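PDB 3G68: putative phosphosugar isomerase from Clostridium difficile, which probably binds sugar phosphates through SIS domains and acts as a phosphosugar isomerase. Local coordinates for residues Glu17-Ala22 with Leu154-Leu159; Pro12-Glu17 with Lys143-Tyr148; Thr32-Ile37 with Gly109-Ser114; Asn21-Phe26 with Glu171-Glu176; Gln196-Asn201 with Gly323-Leu328. All coordinates share one frame; numbering follows the deposited sequence. Where two conformers were deposited one is given.

Contact 1: Glu17-Ala22 with Leu154-Leu159; sequences EIISNA and LMLLGL
Leu-156 points its CD1 methyl at Ile-18, Ile-19 and Ala-22. This is helix-helix packing in an alpha/beta SIS-type fold: helix 4-20, with the turn after it, lies against helix 145-165. All four residues are buried, and the contact is purely apolar. Leu-156 and Ile-18 cross obliquely. CD1 of Leu-156 meets the CG2 branch of Ile-18 at 3.7 Å. With chi1 of Ile-18 at -69°, CG1 lies beside the backbone N and CG2 is the branch anti to it. Ile-19 receives the same methyl more loosely, its CG1 4.2 Å from Leu-156 CD1. Both Ile-19 and Leu-156 also touch Ile-177 of helix 170-184, so a third helix covers this spot. Beyond Ile-19 lies Glu-17 of a second subunit, which places the contact close to a subunit interface. Ala-22 begins the short helix 22-25, and its CB points toward helix 145-165. The CA atoms of Ala-22 and Leu-156 are 6.8 Å apart. The final touch is Ala-22 CB on Leu-156 CD1, at 4.2 Å.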
# COMPACT_ATOMS: atom_id res chain seq x y z
N GLU B 17 -20.14 -18.50 27.50
CA GLU B 17 -20.41 -19.91 27.24
C GLU B 17 -21.88 -20.28 27.41
O GLU B 17 -22.46 -21.05 26.60
CB GLU B 17 -19.59 -20.82 28.14
CG GLU B 17 -18.11 -20.78 27.83
CD GLU B 17 -17.27 -21.53 28.85
OE1 GLU B 17 -17.84 -21.97 29.87
OE2 GLU B 17 -16.04 -21.64 28.62
N ILE B 18 -22.47 -19.72 28.45
CA ILE B 18 -23.87 -19.91 28.75
C ILE B 18 -24.75 -19.34 27.65
O ILE B 18 -25.69 -19.98 27.22
CB ILE B 18 -24.22 -19.34 30.14
CG1 ILE B 18 -23.56 -20.23 31.21
CG2 ILE B 18 -25.75 -19.31 30.33
CD1 ILE B 18 -23.67 -19.66 32.62
N ILE B 19 -24.43 -18.14 27.19
CA ILE B 19 -25.13 -17.51 26.07
C ILE B 19 -25.06 -18.40 24.80
O ILE B 19 -26.09 -18.68 24.20
CB ILE B 19 -24.57 -16.07 25.83
CG1 ILE B 19 -25.14 -15.12 26.89
CG2 ILE B 19 -24.88 -15.53 24.41
CD1 ILE B 19 -24.40 -13.76 26.99
N SER B 20 -23.87 -18.89 24.45
CA SER B 20 -23.73 -19.78 23.29
C SER B 20 -24.45 -21.12 23.43
O SER B 20 -24.79 -21.72 22.41
CB SER B 20 -22.26 -20.04 22.97
OG SER B 20 -21.62 -18.82 22.66
N ASN B 21 -24.68 -21.60 24.65
CA ASN B 21 -25.37 -22.88 24.90
C ASN B 21 -26.85 -22.73 25.13
O ASN B 21 -27.54 -23.74 25.37
CB ASN B 21 -24.77 -23.53 26.14
CG ASN B 21 -25.22 -24.98 26.33
OD1 ASN B 21 -25.13 -25.80 25.40
ND2 ASN B 21 -25.68 -25.31 27.54
N ALA B 22 -27.38 -21.51 25.03
CA ALA B 22 -28.79 -21.24 25.37
C ALA B 22 -29.80 -21.92 24.47
O ALA B 22 -30.83 -22.39 24.95
CB ALA B 22 -29.08 -19.74 25.38
N LEU B 154 -31.67 -16.95 34.06
CA LEU B 154 -33.06 -16.49 34.18
C LEU B 154 -33.46 -15.53 33.04
O LEU B 154 -34.58 -15.61 32.54
CB LEU B 154 -33.28 -15.80 35.51
CG LEU B 154 -33.36 -16.71 36.74
CD1 LEU B 154 -33.14 -15.90 38.02
CD2 LEU B 154 -34.70 -17.44 36.76
N MSE B 155 -32.57 -14.63 32.65
CA MSE B 155 -32.85 -13.74 31.56
C MSE B 155 -32.97 -14.53 30.25
O MSE B 155 -33.83 -14.22 29.45
CB MSE B 155 -31.78 -12.65 31.44
CG MSE B 155 -31.84 -11.64 32.55
SE MSE B 155 -30.48 -10.29 32.25
CE MSE B 155 -31.06 -8.92 33.50
N LEU B 156 -32.05 -15.47 30.02
CA LEU B 156 -32.05 -16.30 28.81
C LEU B 156 -33.36 -17.09 28.71
O LEU B 156 -33.98 -17.09 27.64
CB LEU B 156 -30.83 -17.20 28.77
CG LEU B 156 -29.56 -16.38 28.49
CD1 LEU B 156 -28.33 -17.22 28.67
CD2 LEU B 156 -29.60 -15.75 27.09
N LEU B 157 -33.79 -17.69 29.82
CA LEU B 157 -35.10 -18.38 29.88
C LEU B 157 -36.20 -17.49 29.31
O LEU B 157 -36.99 -17.94 28.46
CB LEU B 157 -35.47 -18.80 31.30
CG LEU B 157 -36.89 -19.40 31.54
CD1 LEU B 157 -37.07 -20.72 30.76
CD2 LEU B 157 -37.16 -19.56 33.06
N GLY B 158 -36.24 -16.25 29.80
CA GLY B 158 -37.21 -15.25 29.34
C GLY B 158 -37.11 -15.00 27.84
O GLY B 158 -38.08 -15.14 27.12
N LEU B 159 -35.91 -14.66 27.39
CA LEU B 159 -35.65 -14.39 25.98
C LEU B 159 -36.03 -15.54 25.03
O LEU B 159 -36.57 -15.32 23.94
CB LEU B 159 -34.18 -13.97 25.80
CG LEU B 159 -33.82 -12.56 26.29
CD1 LEU B 159 -32.28 -12.31 26.32
CD2 LEU B 159 -34.52 -11.51 25.40

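Contact 2: Pro12-Glu17 with Lys143-Tyr148; sequences PVRMRE and KTKGYY
The backbones of Met-15 and Tyr-148 approach to 7.9 Å between CA atoms, and those of Arg-14 and Lys-145 to 8.4 Å, so the two helices come near enough for side chains to fill the gap. Met-15 is a selenomethionine. Its SE lies 4.1 Å from CB of Tyr-148, so it meets the root of that side chain and not the ring. The bend at chi3 (66°) turns the selenomethionine methyl aside. The phenol of Tyr-148 leads away, and its OH bonds Gln-319. Beside this pair, CG of Arg-14 comes within 4.3 Å of CD of Lys-145. Both Arg-14 and Met-15 have a second conformer, so their exact contacts are less certain. The two like charges do not touch: Glu-10 forms salt bridges with Arg-14 NE and Lys-145 NZ. The carbonyl oxygens of Cys-135 and Glu-137 satisfy N-H groups of Lys-145 NZ, and Glu-10 probably balances its charge. This is helix-helix packing, the N-terminal helix 4-20 against the first turn of helix 145-165, in an SIS-family protein.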
# COMPACT_ATOMS: atom_id res chain seq x y z
N PRO B 12 -16.99 -13.35 33.20
CA PRO B 12 -17.28 -13.11 31.78
C PRO B 12 -17.12 -14.34 30.83
O PRO B 12 -18.00 -14.57 30.00
CB PRO B 12 -16.34 -11.95 31.42
CG PRO B 12 -16.18 -11.23 32.74
CD PRO B 12 -16.03 -12.36 33.72
N VAL B 13 -16.08 -15.16 31.01
CA VAL B 13 -15.86 -16.34 30.13
C VAL B 13 -17.04 -17.33 30.27
O VAL B 13 -17.61 -17.80 29.29
CB VAL B 13 -14.48 -17.04 30.44
CG1 VAL B 13 -14.28 -18.30 29.61
CG2 VAL B 13 -13.34 -16.07 30.20
N ARG B 14 -17.45 -17.59 31.49
CA ARG B 14 -18.57 -18.50 31.77
C ARG B 14 -19.87 -17.95 31.22
O ARG B 14 -20.67 -18.71 30.65
CB ARG B 14 -18.72 -18.82 33.27
CG ARG B 14 -17.66 -19.77 33.84
CD ARG B 14 -17.66 -21.13 33.15
NE ARG B 14 -16.71 -22.04 33.77
CZ ARG B 14 -16.48 -23.30 33.40
NH1 ARG B 14 -17.13 -23.85 32.37
NH2 ARG B 14 -15.58 -24.02 34.06
N MSE B 15 -20.10 -16.64 31.35
CA MSE B 15 -21.34 -16.02 30.87
C MSE B 15 -21.49 -16.16 29.35
O MSE B 15 -22.56 -16.51 28.85
CB MSE B 15 -21.43 -14.56 31.32
CG MSE B 15 -21.61 -14.40 32.83
SE MSE B 15 -21.93 -12.54 33.34
CE MSE B 15 -23.72 -12.35 32.42
N ARG B 16 -20.40 -15.93 28.65
CA ARG B 16 -20.38 -16.07 27.18
C ARG B 16 -20.65 -17.52 26.75
O ARG B 16 -21.33 -17.72 25.73
CB ARG B 16 -19.06 -15.61 26.63
CG ARG B 16 -18.89 -14.14 26.73
CD ARG B 16 -17.50 -13.78 26.47
NE ARG B 16 -17.33 -12.37 26.72
CZ ARG B 16 -16.21 -11.81 27.14
NH1 ARG B 16 -15.13 -12.54 27.37
NH2 ARG B 16 -16.20 -10.51 27.33
N GLU B 17 -20.14 -18.50 27.50
CA GLU B 17 -20.41 -19.91 27.24
C GLU B 17 -21.88 -20.28 27.41
O GLU B 17 -22.46 -21.05 26.60
CB GLU B 17 -19.59 -20.82 28.14
CG GLU B 17 -18.11 -20.78 27.83
CD GLU B 17 -17.27 -21.53 28.85
OE1 GLU B 17 -17.84 -21.97 29.87
OE2 GLU B 17 -16.04 -21.64 28.62
N LYS B 143 -20.38 -16.65 47.21
CA LYS B 143 -20.59 -16.82 45.75
C LYS B 143 -20.75 -15.49 45.03
O LYS B 143 -21.49 -14.61 45.50
CB LYS B 143 -21.85 -17.65 45.45
CG LYS B 143 -21.95 -19.02 46.15
CD LYS B 143 -21.01 -20.03 45.54
CE LYS B 143 -21.34 -21.45 45.98
NZ LYS B 143 -20.93 -21.78 47.34
N THR B 144 -20.07 -15.39 43.87
CA THR B 144 -20.11 -14.19 43.01
C THR B 144 -20.45 -14.63 41.60
O THR B 144 -21.51 -14.30 41.08
CB THR B 144 -18.76 -13.43 43.09
OG1 THR B 144 -17.68 -14.31 42.81
CG2 THR B 144 -18.54 -12.82 44.53
N LYS B 145 -19.54 -15.36 40.99
CA LYS B 145 -19.75 -15.95 39.66
C LYS B 145 -21.14 -16.58 39.50
O LYS B 145 -21.84 -16.35 38.53
CB LYS B 145 -18.68 -17.04 39.43
CG LYS B 145 -18.84 -17.86 38.19
CD LYS B 145 -17.67 -18.85 38.03
CE LYS B 145 -17.69 -19.98 39.07
NZ LYS B 145 -16.77 -21.13 38.63
N GLY B 146 -21.50 -17.43 40.45
CA GLY B 146 -22.79 -18.13 40.42
C GLY B 146 -24.01 -17.23 40.44
O GLY B 146 -25.01 -17.53 39.80
N TYR B 147 -23.90 -16.11 41.16
CA TYR B 147 -24.97 -15.12 41.21
C TYR B 147 -25.18 -14.54 39.80
O TYR B 147 -26.30 -14.58 39.31
CB TYR B 147 -24.64 -14.03 42.26
CG TYR B 147 -25.67 -12.91 42.34
CD1 TYR B 147 -27.00 -13.18 42.66
CD2 TYR B 147 -25.32 -11.58 42.09
CE1 TYR B 147 -27.94 -12.17 42.74
CE2 TYR B 147 -26.28 -10.56 42.16
CZ TYR B 147 -27.57 -10.87 42.49
OH TYR B 147 -28.53 -9.88 42.60
N TYR B 148 -24.12 -13.98 39.19
CA TYR B 148 -24.17 -13.44 37.82
C TYR B 148 -24.68 -14.46 36.79
O TYR B 148 -25.55 -14.16 35.97
CB TYR B 148 -22.82 -12.92 37.37
CG TYR B 148 -22.41 -11.66 38.08
CD1 TYR B 148 -23.07 -10.45 37.85
CD2 TYR B 148 -21.34 -11.65 38.97
CE1 TYR B 148 -22.69 -9.27 38.50
CE2 TYR B 148 -20.95 -10.48 39.61
CZ TYR B 148 -21.63 -9.31 39.38
OH TYR B 148 -21.27 -8.15 40.01

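Contact 3: Thr32-Ile37 with Gly109-Ser114; sequences TNLKKI and GCKIAS
The carboxamide of Asn-33 is the one flat side-chain group among the touching residues, and its plane takes no part: of the Asn-33 side chain, CB is the nearest atom, 4.2 Å from NZ of Lys-111. This surface contact lies at one end of the parallel sheet of an alpha/beta SIS domain, where the loop leading into strand 36-40 meets the start of strand 111-116. Strand 84-90 runs between those two strands. The extended chain of Lys-111 carries the ammonium to the loop. Thr-32 and Lys-111 meet tip to tip, with Thr-32 CB 3.5 Å from Lys-111 NZ. The Thr-32 hydroxyl sits between its own N and carbonyl carbon (chi1 53°), where it bonds O of Val-29, and this leaves carbon to face the lysine. Lower on the chain, CD of Lys-111 passes 4.2 Å from CD2 of Leu-34. Asn-33 N is near the ammonium as well, but two donors cannot bond. The polar link is a weak hydrogen bond from Lys-111 NZ to Asn-33 O, at 3.4 Å.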
# COMPACT_ATOMS: atom_id res chain seq x y z
N THR B 32 -43.03 -25.45 26.32
CA THR B 32 -44.16 -25.71 27.23
C THR B 32 -45.23 -24.62 27.20
O THR B 32 -45.00 -23.52 26.69
CB THR B 32 -43.69 -25.88 28.71
OG1 THR B 32 -42.89 -24.75 29.11
CG2 THR B 32 -42.87 -27.12 28.84
N ASN B 33 -46.41 -24.96 27.72
CA ASN B 33 -47.50 -24.00 27.82
C ASN B 33 -47.49 -23.36 29.21
O ASN B 33 -47.86 -24.03 30.19
CB ASN B 33 -48.84 -24.69 27.61
CG ASN B 33 -49.98 -23.70 27.54
OD1 ASN B 33 -49.82 -22.57 27.04
ND2 ASN B 33 -51.14 -24.10 28.03
N LEU B 34 -47.15 -22.07 29.28
CA LEU B 34 -47.01 -21.35 30.56
C LEU B 34 -47.92 -20.12 30.69
O LEU B 34 -47.99 -19.29 29.79
CB LEU B 34 -45.56 -20.89 30.73
CG LEU B 34 -44.49 -21.97 30.70
CD1 LEU B 34 -43.12 -21.34 30.84
CD2 LEU B 34 -44.73 -23.00 31.80
N LYS B 35 -48.60 -20.02 31.83
CA LYS B 35 -49.45 -18.88 32.20
C LYS B 35 -48.88 -18.13 33.44
O LYS B 35 -49.30 -17.01 33.75
CB LYS B 35 -50.89 -19.37 32.45
N LYS B 36 -47.94 -18.75 34.15
CA LYS B 36 -47.30 -18.12 35.30
C LYS B 36 -45.93 -18.73 35.55
O LYS B 36 -45.72 -19.92 35.30
CB LYS B 36 -48.20 -18.29 36.54
CG LYS B 36 -47.71 -17.65 37.84
CD LYS B 36 -48.81 -17.72 38.92
CE LYS B 36 -48.39 -17.05 40.21
NZ LYS B 36 -49.48 -17.08 41.23
N ILE B 37 -44.99 -17.90 36.00
CA ILE B 37 -43.69 -18.35 36.44
C ILE B 37 -43.47 -17.86 37.88
O ILE B 37 -43.68 -16.69 38.17
CB ILE B 37 -42.57 -17.80 35.53
CG1 ILE B 37 -42.65 -18.46 34.15
CG2 ILE B 37 -41.22 -18.10 36.15
CD1 ILE B 37 -41.75 -17.78 33.10
N GLY B 109 -49.95 -29.71 40.51
CA GLY B 109 -49.97 -29.70 39.05
C GLY B 109 -49.09 -28.69 38.33
O GLY B 109 -49.32 -28.44 37.15
N CYS B 110 -48.11 -28.11 39.02
CA CYS B 110 -47.16 -27.18 38.38
C CYS B 110 -46.04 -27.93 37.65
O CYS B 110 -45.66 -29.05 38.01
CB CYS B 110 -46.50 -26.25 39.41
SG CYS B 110 -47.61 -25.13 40.29
N LYS B 111 -45.48 -27.26 36.65
CA LYS B 111 -44.29 -27.73 35.95
C LYS B 111 -43.08 -27.27 36.78
O LYS B 111 -43.12 -26.19 37.37
CB LYS B 111 -44.26 -27.17 34.54
CG LYS B 111 -45.38 -27.75 33.69
CD LYS B 111 -45.53 -27.06 32.38
CE LYS B 111 -46.53 -27.79 31.49
NZ LYS B 111 -46.59 -27.19 30.12
N ILE B 112 -42.04 -28.10 36.87
CA ILE B 112 -40.89 -27.82 37.71
C ILE B 112 -39.61 -27.69 36.89
O ILE B 112 -39.30 -28.55 36.04
CB ILE B 112 -40.67 -28.92 38.77
CG1 ILE B 112 -41.96 -29.19 39.58
CG2 ILE B 112 -39.52 -28.57 39.71
CD1 ILE B 112 -42.54 -27.97 40.34
N ALA B 113 -38.86 -26.63 37.16
CA ALA B 113 -37.57 -26.41 36.53
C ALA B 113 -36.55 -26.17 37.64
O ALA B 113 -36.91 -25.61 38.70
CB ALA B 113 -37.62 -25.22 35.58
N SER B 114 -35.32 -26.62 37.42
CA SER B 114 -34.23 -26.42 38.37
C SER B 114 -33.09 -25.58 37.76
O SER B 114 -32.84 -25.62 36.56
CB SER B 114 -33.68 -27.77 38.87
OG SER B 114 -33.25 -28.62 37.81

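Contact 4: Asn21-Phe26 with Glu171-Glu176; sequences NADSLF and EKYNEE. With EDO (1,2-ethanediol), chain J.
Tyr-173 reaches from helix 170-184 to Ala-22 and Asp-23 of the short helix 22-25, in an all-helical layer of this SIS-type alpha/beta protein. Helix 145-165 supplies the bridge between them. The touch itself is light. With chi1 of Tyr-173 at 177°, CG lies opposite the backbone N, which sends the ring toward helix 22-25. Its OH ends 4.0 Å from CB of Ala-22 and 4.1 Å from OD1 of Asp-23. Carboxylate and ring planes are turned 35° apart, and the hydroxyl and carboxylate do not bond each other. Gln-160 NE2 bonds both Tyr-173 OH and Asp-23 OD1, which ties the pair together indirectly. Arg-163 forms a salt bridge with Asp-23 and a cation-pi contact with the Tyr-173 ring, so the aspartate charge is probably well balanced. Along helix 170-184, Lys-172 NZ forms a salt bridge with Glu-176 OE2 at 2.8 Å, one turn on, meeting it on the anti side. At the N-terminal end of the helix sits an ethanediol, probably from the crystallisation liquor. It also bonds Ser-24 OG of a second subunit. Glu-171 N donates to its O1 at 2.9 Å, with an N-H...O angle of 143°.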
# COMPACT_ATOMS: atom_id res chain seq x y z
N ASN B 21 -24.68 -21.60 24.65
CA ASN B 21 -25.37 -22.88 24.90
C ASN B 21 -26.85 -22.73 25.13
O ASN B 21 -27.54 -23.74 25.37
CB ASN B 21 -24.77 -23.53 26.14
CG ASN B 21 -25.22 -24.98 26.33
OD1 ASN B 21 -25.13 -25.80 25.40
ND2 ASN B 21 -25.68 -25.31 27.54
N ALA B 22 -27.38 -21.51 25.03
CA ALA B 22 -28.79 -21.24 25.37
C ALA B 22 -29.80 -21.92 24.47
O ALA B 22 -30.83 -22.39 24.95
CB ALA B 22 -29.08 -19.74 25.38
N ASP B 23 -29.54 -21.94 23.16
CA ASP B 23 -30.46 -22.63 22.24
C ASP B 23 -30.61 -24.11 22.60
O ASP B 23 -31.70 -24.66 22.49
CB ASP B 23 -30.01 -22.49 20.77
CG ASP B 23 -30.25 -21.11 20.20
OD1 ASP B 23 -30.94 -20.29 20.84
OD2 ASP B 23 -29.75 -20.84 19.08
N SER B 24 -29.53 -24.75 23.04
CA SER B 24 -29.58 -26.16 23.45
C SER B 24 -30.26 -26.32 24.80
O SER B 24 -31.20 -27.09 24.94
CB SER B 24 -28.17 -26.77 23.48
OG SER B 24 -28.16 -28.09 24.05
N LEU B 25 -29.81 -25.54 25.79
CA LEU B 25 -30.30 -25.67 27.15
C LEU B 25 -31.81 -25.42 27.32
O LEU B 25 -32.48 -26.17 28.01
CB LEU B 25 -29.51 -24.77 28.11
CG LEU B 25 -29.83 -24.99 29.59
CD1 LEU B 25 -29.41 -26.39 30.00
CD2 LEU B 25 -29.11 -23.94 30.44
N PHE B 26 -32.34 -24.39 26.65
CA PHE B 26 -33.74 -24.01 26.79
C PHE B 26 -34.67 -24.52 25.68
O PHE B 26 -35.84 -24.11 25.61
CB PHE B 26 -33.79 -22.48 26.83
CG PHE B 26 -33.06 -21.91 28.01
CD1 PHE B 26 -33.60 -22.03 29.29
CD2 PHE B 26 -31.82 -21.27 27.86
CE1 PHE B 26 -32.92 -21.52 30.41
CE2 PHE B 26 -31.15 -20.75 28.99
CZ PHE B 26 -31.72 -20.87 30.25
N GLU B 171 -34.48 -11.19 15.31
CA GLU B 171 -33.47 -10.14 15.34
C GLU B 171 -33.48 -9.41 16.68
O GLU B 171 -32.43 -9.01 17.16
CB GLU B 171 -33.58 -9.18 14.15
CG GLU B 171 -33.13 -9.86 12.84
CD GLU B 171 -33.17 -8.95 11.63
OE1 GLU B 171 -33.68 -7.81 11.73
OE2 GLU B 171 -32.71 -9.37 10.55
N LYS B 172 -34.67 -9.26 17.27
CA LYS B 172 -34.80 -8.60 18.58
C LYS B 172 -34.12 -9.45 19.65
O LYS B 172 -33.42 -8.91 20.48
CB LYS B 172 -36.26 -8.31 18.95
CG LYS B 172 -36.46 -7.61 20.31
CD LYS B 172 -35.86 -6.20 20.36
CE LYS B 172 -36.12 -5.53 21.72
NZ LYS B 172 -35.36 -4.24 21.90
N TYR B 173 -34.30 -10.78 19.59
CA TYR B 173 -33.57 -11.71 20.47
C TYR B 173 -32.06 -11.44 20.31
O TYR B 173 -31.37 -11.18 21.27
CB TYR B 173 -33.88 -13.18 20.12
CG TYR B 173 -33.09 -14.19 20.94
CD1 TYR B 173 -31.82 -14.59 20.55
CD2 TYR B 173 -33.62 -14.74 22.10
CE1 TYR B 173 -31.08 -15.50 21.30
CE2 TYR B 173 -32.88 -15.67 22.85
CZ TYR B 173 -31.62 -16.03 22.45
OH TYR B 173 -30.88 -16.93 23.20
N ASN B 174 -31.56 -11.52 19.08
CA ASN B 174 -30.15 -11.24 18.80
C ASN B 174 -29.66 -9.87 19.34
O ASN B 174 -28.58 -9.74 19.88
CB ASN B 174 -29.91 -11.28 17.29
CG ASN B 174 -28.47 -11.07 16.93
OD1 ASN B 174 -28.07 -9.99 16.48
ND2 ASN B 174 -27.66 -12.07 17.21
N GLU B 175 -30.46 -8.84 19.16
CA GLU B 175 -30.11 -7.52 19.66
C GLU B 175 -29.95 -7.51 21.20
O GLU B 175 -29.03 -6.88 21.72
CB GLU B 175 -31.17 -6.52 19.30
CG GLU B 175 -30.90 -5.12 19.80
CD GLU B 175 -31.90 -4.09 19.32
OE1 GLU B 175 -32.90 -4.45 18.66
OE2 GLU B 175 -31.69 -2.90 19.64
N GLU B 176 -30.89 -8.16 21.90
CA GLU B 176 -30.82 -8.26 23.37
C GLU B 176 -29.61 -9.08 23.82
O GLU B 176 -28.92 -8.69 24.78
CB GLU B 176 -32.12 -8.78 23.96
CG GLU B 176 -33.30 -7.84 23.74
CD GLU B 176 -33.05 -6.39 24.15
OE1 GLU B 176 -32.62 -6.15 25.29
OE2 GLU B 176 -33.33 -5.49 23.34
C1 EDO J . -36.47 -10.75 11.91
O1 EDO J . -36.11 -11.69 12.93
C2 EDO J . -37.09 -9.54 12.55
O2 EDO J . -36.82 -8.39 11.76

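Contact 5: Gln196-Asn201 with Gly323-Leu328; sequences QWIERN and GEIPTL
Apolar packing comes first: CG2 of Ile-198 meets CD1 of Ile-325 at 3.7 Å, the two side chains sliding past each other in opposite directions. The contact joins helix 187-200 to the last residues of helix 316-324 and the 3-10 segment 326-328, in what is probably the second SIS-type alpha/beta half, which holds strands 210-215 and 284-289. Leu-205 of helix 202-206 touches both isoleucines, and the pair is buried. A polar atom rests on the same methyl. The extended chain of Glu-324 brings OE1 to 3.4 Å from Ile-198 CG2, an approach to carbon without a hydrogen bond. Hydrogen bonds here lie within each segment. Thr-327 OG1 donates to Glu-324 O at 2.6 Å, a bond inside the 323-328 segment. The other finishes helix 187-200. Trp-197 O accepts both Asn-201 N, at 3.0 Å, and Asn-201 ND2, from opposite faces of its carbonyl plane. Asp-296 O is a further partner of that amide. Asn-201 ND2 lies 2.9 Å from Trp-197 O and is tilted 31° from the carbonyl plane.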
# COMPACT_ATOMS: atom_id res chain seq x y z
N GLN B 196 -8.66 0.05 42.22
CA GLN B 196 -7.99 1.32 42.49
C GLN B 196 -8.75 2.11 43.57
O GLN B 196 -8.15 2.65 44.49
CB GLN B 196 -7.90 2.15 41.20
CG GLN B 196 -7.02 1.55 40.11
CD GLN B 196 -7.15 2.29 38.77
OE1 GLN B 196 -7.41 3.51 38.72
NE2 GLN B 196 -6.98 1.55 37.67
N TRP B 197 -10.06 2.16 43.46
CA TRP B 197 -10.92 2.83 44.46
C TRP B 197 -10.79 2.21 45.87
O TRP B 197 -10.71 2.96 46.86
CB TRP B 197 -12.36 2.87 43.94
CG TRP B 197 -13.47 3.16 44.90
CD1 TRP B 197 -13.90 4.40 45.34
CD2 TRP B 197 -14.38 2.21 45.43
NE1 TRP B 197 -15.00 4.25 46.16
CE2 TRP B 197 -15.32 2.92 46.22
CE3 TRP B 197 -14.46 0.81 45.37
CZ2 TRP B 197 -16.34 2.28 46.91
CZ3 TRP B 197 -15.47 0.17 46.05
CH2 TRP B 197 -16.40 0.91 46.83
N ILE B 198 -10.76 0.88 45.96
CA ILE B 198 -10.57 0.19 47.22
C ILE B 198 -9.23 0.57 47.87
O ILE B 198 -9.19 0.88 49.06
CB ILE B 198 -10.66 -1.33 47.05
CG1 ILE B 198 -12.09 -1.74 46.72
CG2 ILE B 198 -10.24 -2.04 48.34
CD1 ILE B 198 -12.27 -3.20 46.20
N GLU B 199 -8.16 0.56 47.06
CA GLU B 199 -6.83 0.89 47.51
C GLU B 199 -6.78 2.33 48.02
O GLU B 199 -6.20 2.60 49.07
CB GLU B 199 -5.84 0.66 46.35
CG GLU B 199 -4.39 0.90 46.67
CD GLU B 199 -3.83 0.01 47.74
OE1 GLU B 199 -4.21 -1.17 47.86
OE2 GLU B 199 -2.93 0.51 48.46
N ARG B 200 -7.43 3.23 47.30
CA ARG B 200 -7.49 4.63 47.70
C ARG B 200 -8.26 4.85 49.03
O ARG B 200 -7.98 5.78 49.80
CB ARG B 200 -8.21 5.37 46.56
CG ARG B 200 -8.20 6.84 46.64
CD ARG B 200 -8.60 7.48 45.30
NE ARG B 200 -9.96 7.22 44.83
CZ ARG B 200 -10.33 6.54 43.73
NH1 ARG B 200 -9.46 6.02 42.89
NH2 ARG B 200 -11.62 6.42 43.46
N ASN B 201 -9.28 4.03 49.27
CA ASN B 201 -10.14 4.12 50.47
C ASN B 201 -9.90 3.01 51.48
O ASN B 201 -10.75 2.77 52.35
CB ASN B 201 -11.60 4.08 50.00
CG ASN B 201 -11.97 5.34 49.26
OD1 ASN B 201 -12.04 6.40 49.86
ND2 ASN B 201 -12.15 5.23 47.95
N GLY B 323 -13.79 -9.68 48.74
CA GLY B 323 -12.62 -10.49 48.52
C GLY B 323 -11.37 -9.91 49.16
O GLY B 323 -10.55 -10.66 49.71
N GLU B 324 -11.23 -8.58 49.13
CA GLU B 324 -9.98 -7.93 49.57
C GLU B 324 -9.84 -7.40 51.00
O GLU B 324 -8.78 -7.52 51.63
CB GLU B 324 -9.67 -6.76 48.67
CG GLU B 324 -9.38 -7.14 47.23
CD GLU B 324 -8.82 -5.95 46.42
OE1 GLU B 324 -8.90 -4.81 46.90
OE2 GLU B 324 -8.29 -6.16 45.29
N ILE B 325 -10.89 -6.76 51.49
CA ILE B 325 -10.82 -6.09 52.80
C ILE B 325 -10.86 -7.08 53.97
O ILE B 325 -10.14 -6.87 54.93
CB ILE B 325 -11.85 -4.93 52.89
CG1 ILE B 325 -11.56 -3.91 51.77
CG2 ILE B 325 -11.84 -4.27 54.28
CD1 ILE B 325 -10.21 -3.10 51.90
N PRO B 326 -11.72 -8.13 53.93
CA PRO B 326 -11.68 -9.08 55.03
C PRO B 326 -10.30 -9.69 55.31
O PRO B 326 -10.00 -9.96 56.47
CB PRO B 326 -12.66 -10.17 54.61
CG PRO B 326 -13.65 -9.46 53.82
CD PRO B 326 -12.82 -8.44 53.02
N THR B 327 -9.47 -9.85 54.28
CA THR B 327 -8.10 -10.38 54.47
C THR B 327 -7.27 -9.44 55.36
O THR B 327 -6.30 -9.87 55.97
CB THR B 327 -7.37 -10.65 53.12
OG1 THR B 327 -7.11 -9.40 52.45
CG2 THR B 327 -8.23 -11.50 52.22
N LEU B 328 -7.64 -8.15 55.43
CA LEU B 328 -6.98 -7.19 56.32
C LEU B 328 -7.65 -7.10 57.70
O LEU B 328 -7.23 -6.30 58.53
CB LEU B 328 -6.95 -5.81 55.66
CG LEU B 328 -6.45 -5.69 54.22
CD1 LEU B 328 -6.49 -4.24 53.80
CD2 LEU B 328 -5.05 -6.26 54.08

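From the N terminus, helix 4-20 opens contact 2 and then contact 1. Contact 4 opens directly after contact 1 and shares Asn-21 and Ala-22 with it. Contact 3 opens next and closes first, joining the loop before strand 36-40 to the start of strand 111-116, so it nests within the other three loops. Contact 2 closes at residues 143-148, contact 1 at 154-159 and contact 4 at 171-176. Contact 2 therefore crosses both contact 1 and contact 4. Together these three tie the N-terminal helices to helices 145-165 and 170-184. Contacts 1 and 4 touch, with centres 6 Å apart. Contact 5 follows in series around the second sheet, its centre about 44 Å from that of contact 3.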